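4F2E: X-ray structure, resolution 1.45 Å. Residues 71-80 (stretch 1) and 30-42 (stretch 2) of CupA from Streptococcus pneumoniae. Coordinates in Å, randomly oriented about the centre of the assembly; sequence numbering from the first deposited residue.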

# COMPACT_ATOMS: atom_id res chain seq x y z
N VAL A 71 3.42 -6.91 -5.22
CA VAL A 71 3.60 -6.76 -3.79
C VAL A 71 4.65 -5.71 -3.43
O VAL A 71 5.81 -5.82 -3.82
CB VAL A 71 3.99 -8.09 -3.12
CG1 VAL A 71 4.10 -7.91 -1.61
CG2 VAL A 71 2.97 -9.16 -3.45
N VAL A 72 4.22 -4.70 -2.70
CA VAL A 72 5.14 -3.74 -2.10
C VAL A 72 5.57 -4.30 -0.75
O VAL A 72 4.74 -4.60 0.11
CB VAL A 72 4.47 -2.37 -1.91
CG1 VAL A 72 5.34 -1.47 -1.04
CG2 VAL A 72 4.22 -1.72 -3.26
N GLU A 73 6.88 -4.45 -0.56
CA GLU A 73 7.40 -4.94 0.70
C GLU A 73 8.16 -3.84 1.43
O GLU A 73 9.09 -3.24 0.88
CB GLU A 73 8.30 -6.15 0.49
CG GLU A 73 7.56 -7.32 -0.15
CD GLU A 73 8.44 -8.54 -0.32
OE1 GLU A 73 9.02 -8.70 -1.42
OE2 GLU A 73 8.55 -9.33 0.64
N ILE A 74 7.74 -3.56 2.65
CA ILE A 74 8.40 -2.59 3.51
C ILE A 74 8.40 -3.12 4.94
O ILE A 74 7.58 -3.96 5.29
CB ILE A 74 7.70 -1.21 3.49
CG1 ILE A 74 6.24 -1.34 3.93
CG2 ILE A 74 7.78 -0.58 2.10
CD1 ILE A 74 5.52 -0.01 4.07
N THR A 75 9.32 -2.64 5.76
CA THR A 75 9.31 -2.95 7.18
C THR A 75 9.32 -1.63 7.95
O THR A 75 10.38 -1.05 8.17
CB THR A 75 10.50 -3.82 7.60
OG1 THR A 75 10.49 -5.05 6.85
CG2 THR A 75 10.44 -4.14 9.09
N PRO A 76 8.14 -1.15 8.35
CA PRO A 76 8.03 0.17 8.97
C PRO A 76 8.50 0.17 10.42
O PRO A 76 7.82 -0.37 11.29
CB PRO A 76 6.53 0.47 8.90
CG PRO A 76 5.89 -0.88 8.94
CD PRO A 76 6.83 -1.81 8.21
N GLU A 77 9.66 0.77 10.67
CA GLU A 77 10.25 0.77 12.01
C GLU A 77 9.86 1.99 12.82
O GLU A 77 10.24 2.13 13.98
CB GLU A 77 11.77 0.68 11.93
CG GLU A 77 12.29 -0.68 11.48
CD GLU A 77 11.94 -1.78 12.46
OE1 GLU A 77 11.52 -1.46 13.59
OE2 GLU A 77 12.10 -2.96 12.09
N GLN A 78 9.09 2.89 12.21
CA GLN A 78 8.68 4.12 12.86
C GLN A 78 7.16 4.27 12.82
O GLN A 78 6.54 4.12 11.77
CB GLN A 78 9.36 5.30 12.17
CG GLN A 78 8.96 6.66 12.69
CD GLN A 78 9.44 7.77 11.78
OE1 GLN A 78 10.62 7.85 11.43
NE2 GLN A 78 8.51 8.64 11.38
N ALA A 79 6.56 4.55 13.98
CA ALA A 79 5.14 4.85 14.03
C ALA A 79 4.87 6.18 13.33
O ALA A 79 5.74 7.04 13.25
CB ALA A 79 4.67 4.91 15.48
N GLY A 80 3.65 6.33 12.81
CA GLY A 80 3.26 7.58 12.18
C GLY A 80 2.31 7.38 11.02
O GLY A 80 1.77 6.29 10.81
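Stretch 2, residues 30-42: VLKKSVPARIVFD

The apolar centre of the contact lies on one face of a two-stranded antiparallel ladder, where V72 and I74 of stretch 1 meet I39 and A37 of stretch 2. V72 CB stands 4.3 Å from I39 CB, I74 CG1 lies 4.2 Å from A37 CB, and I74 CD1 reaches diagonally to I39 CD1 at 4.0 Å; the p rotamer of I74 brings its end nearer to stretch 2. F41 extends this patch, its CE1 3.7 Å from V72 CG2, and P76 continues it at the other end, with CG 4.4 Å from L31 CD2.

The backbone fixes this pairing. Residues 37-42 form a strand that runs against strand 71-74 at 161° between N-to-C directions, with the axes 4.6 Å apart at closest approach. V72 and I39 exchange two hydrogen bonds, I39 N to V72 O and V72 N to I39 O, both 2.9 Å. I74 and A37 are joined less evenly: A37 N to I74 O is short at 2.7 Å, whereas I74 N to A37 O is weak at 3.3 Å. Of the non-hydrogen-bonded pairs, E73 with R38 lies between these two and V71 with V40 just beyond V72 and I39; their side chains occupy the opposite face. There V71 CG2 touches V40 CG2 at 4.0 Å, and V71 CG1 lies over one face of the R38 guanidinium, 3.8 Å from NH1.

Before the strand, K32 to V35 make a type II turn, with S34 at phi/psi 78/3°. This turn packs against the loop after I74: S34 N donates to P76 O at 2.7 Å and 169°, a nearly linear bond. At the polar edge, S34 OG donates to E77 OE1 at 2.6 Å. E77 CB points away, but chi1 and chi2, both m, return the carboxylate to the turn. One water donates to both S34 O (2.7 Å) and E77 OE2 (2.6 Å), closing a second link.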

# COMPACT_ATOMS: atom_id res chain seq x y z
N VAL A 30 -3.69 0.09 8.17
CA VAL A 30 -3.05 0.19 9.48
C VAL A 30 -2.11 -0.99 9.70
O VAL A 30 -2.54 -2.14 9.68
CB VAL A 30 -4.10 0.25 10.61
CG1 VAL A 30 -3.41 0.42 11.96
CG2 VAL A 30 -5.08 1.39 10.37
N LEU A 31 -0.84 -0.68 9.90
CA LEU A 31 0.19 -1.70 10.07
C LEU A 31 0.83 -1.64 11.45
O LEU A 31 0.84 -0.59 12.10
CB LEU A 31 1.28 -1.54 9.01
CG LEU A 31 1.04 -2.22 7.66
CD1 LEU A 31 -0.27 -1.77 7.03
CD2 LEU A 31 2.21 -1.95 6.72
N LYS A 32 1.37 -2.77 11.89
CA LYS A 32 2.11 -2.84 13.15
C LYS A 32 3.57 -2.45 12.94
O LYS A 32 4.23 -2.91 12.01
CB LYS A 32 2.05 -4.25 13.74
CG LYS A 32 0.74 -4.61 14.40
CD LYS A 32 0.89 -5.91 15.18
CE LYS A 32 -0.41 -6.31 15.86
NZ LYS A 32 -0.85 -5.30 16.86
N LYS A 33 4.07 -1.60 13.84
CA LYS A 33 5.46 -1.19 13.80
C LYS A 33 6.41 -2.39 13.88
O LYS A 33 6.17 -3.32 14.66
CB LYS A 33 5.74 -0.21 14.94
CG LYS A 33 7.18 0.27 15.03
CD LYS A 33 7.36 1.21 16.21
CE LYS A 33 8.83 1.40 16.55
NZ LYS A 33 9.03 2.31 17.71
N SER A 34 7.45 -2.37 13.06
CA SER A 34 8.56 -3.33 13.14
C SER A 34 8.28 -4.72 12.56
O SER A 34 9.14 -5.60 12.63
CB SER A 34 9.06 -3.46 14.58
OG SER A 34 9.49 -2.21 15.09
N VAL A 35 7.10 -4.91 11.99
CA VAL A 35 6.76 -6.20 11.39
C VAL A 35 6.85 -6.11 9.87
O VAL A 35 6.21 -5.25 9.26
CB VAL A 35 5.35 -6.65 11.80
CG1 VAL A 35 5.00 -7.96 11.12
CG2 VAL A 35 5.25 -6.79 13.31
N PRO A 36 7.65 -6.98 9.24
CA PRO A 36 7.77 -6.96 7.78
C PRO A 36 6.40 -7.01 7.12
O PRO A 36 5.57 -7.83 7.51
CB PRO A 36 8.57 -8.23 7.48
CG PRO A 36 9.37 -8.47 8.72
CD PRO A 36 8.48 -8.04 9.85
N ALA A 37 6.18 -6.16 6.13
CA ALA A 37 4.85 -6.02 5.54
C ALA A 37 4.81 -6.38 4.06
O ALA A 37 5.76 -6.14 3.31
CB ALA A 37 4.32 -4.60 5.75
N ARG A 38 3.68 -6.98 3.67
CA ARG A 38 3.34 -7.23 2.28
C ARG A 38 2.08 -6.45 1.98
O ARG A 38 1.02 -6.73 2.55
CB ARG A 38 3.07 -8.72 2.06
CG ARG A 38 4.30 -9.61 2.08
CD ARG A 38 3.92 -11.08 2.15
NE ARG A 38 2.83 -11.43 1.23
CZ ARG A 38 2.99 -11.67 -0.07
NH1 ARG A 38 4.19 -11.58 -0.62
NH2 ARG A 38 1.94 -11.98 -0.82
N ILE A 39 2.19 -5.46 1.10
CA ILE A 39 1.03 -4.71 0.66
C ILE A 39 0.77 -5.14 -0.78
O ILE A 39 1.51 -4.79 -1.69
CB ILE A 39 1.26 -3.20 0.78
CG1 ILE A 39 1.79 -2.86 2.18
CG2 ILE A 39 -0.03 -2.44 0.49
CD1 ILE A 39 2.21 -1.42 2.35
N VAL A 40 -0.28 -5.94 -0.95
CA VAL A 40 -0.52 -6.61 -2.21
C VAL A 40 -1.50 -5.82 -3.06
O VAL A 40 -2.69 -5.75 -2.76
CB VAL A 40 -1.09 -8.03 -1.98
CG1 VAL A 40 -1.22 -8.77 -3.29
CG2 VAL A 40 -0.20 -8.79 -1.00
N PHE A 41 -0.99 -5.21 -4.13
CA PHE A 41 -1.82 -4.42 -5.03
C PHE A 41 -2.35 -5.28 -6.16
O PHE A 41 -1.57 -5.83 -6.95
CB PHE A 41 -1.04 -3.23 -5.58
CG PHE A 41 -0.77 -2.17 -4.55
CD1 PHE A 41 0.33 -2.26 -3.71
CD2 PHE A 41 -1.63 -1.09 -4.41
CE1 PHE A 41 0.57 -1.30 -2.75
CE2 PHE A 41 -1.39 -0.12 -3.45
CZ PHE A 41 -0.29 -0.22 -2.62
N ASP A 42 -3.67 -5.39 -6.24
CA ASP A 42 -4.31 -6.16 -7.29
C ASP A 42 -4.89 -5.16 -8.28
O ASP A 42 -5.88 -4.49 -7.97
CB ASP A 42 -5.40 -7.05 -6.71
CG ASP A 42 -6.01 -7.97 -7.73
OD1 ASP A 42 -5.36 -8.22 -8.77
OD2 ASP A 42 -7.14 -8.45 -7.50
O HOH W 1 11.81 -5.53 12.32
O HOH W 2 8.12 -7.73 3.55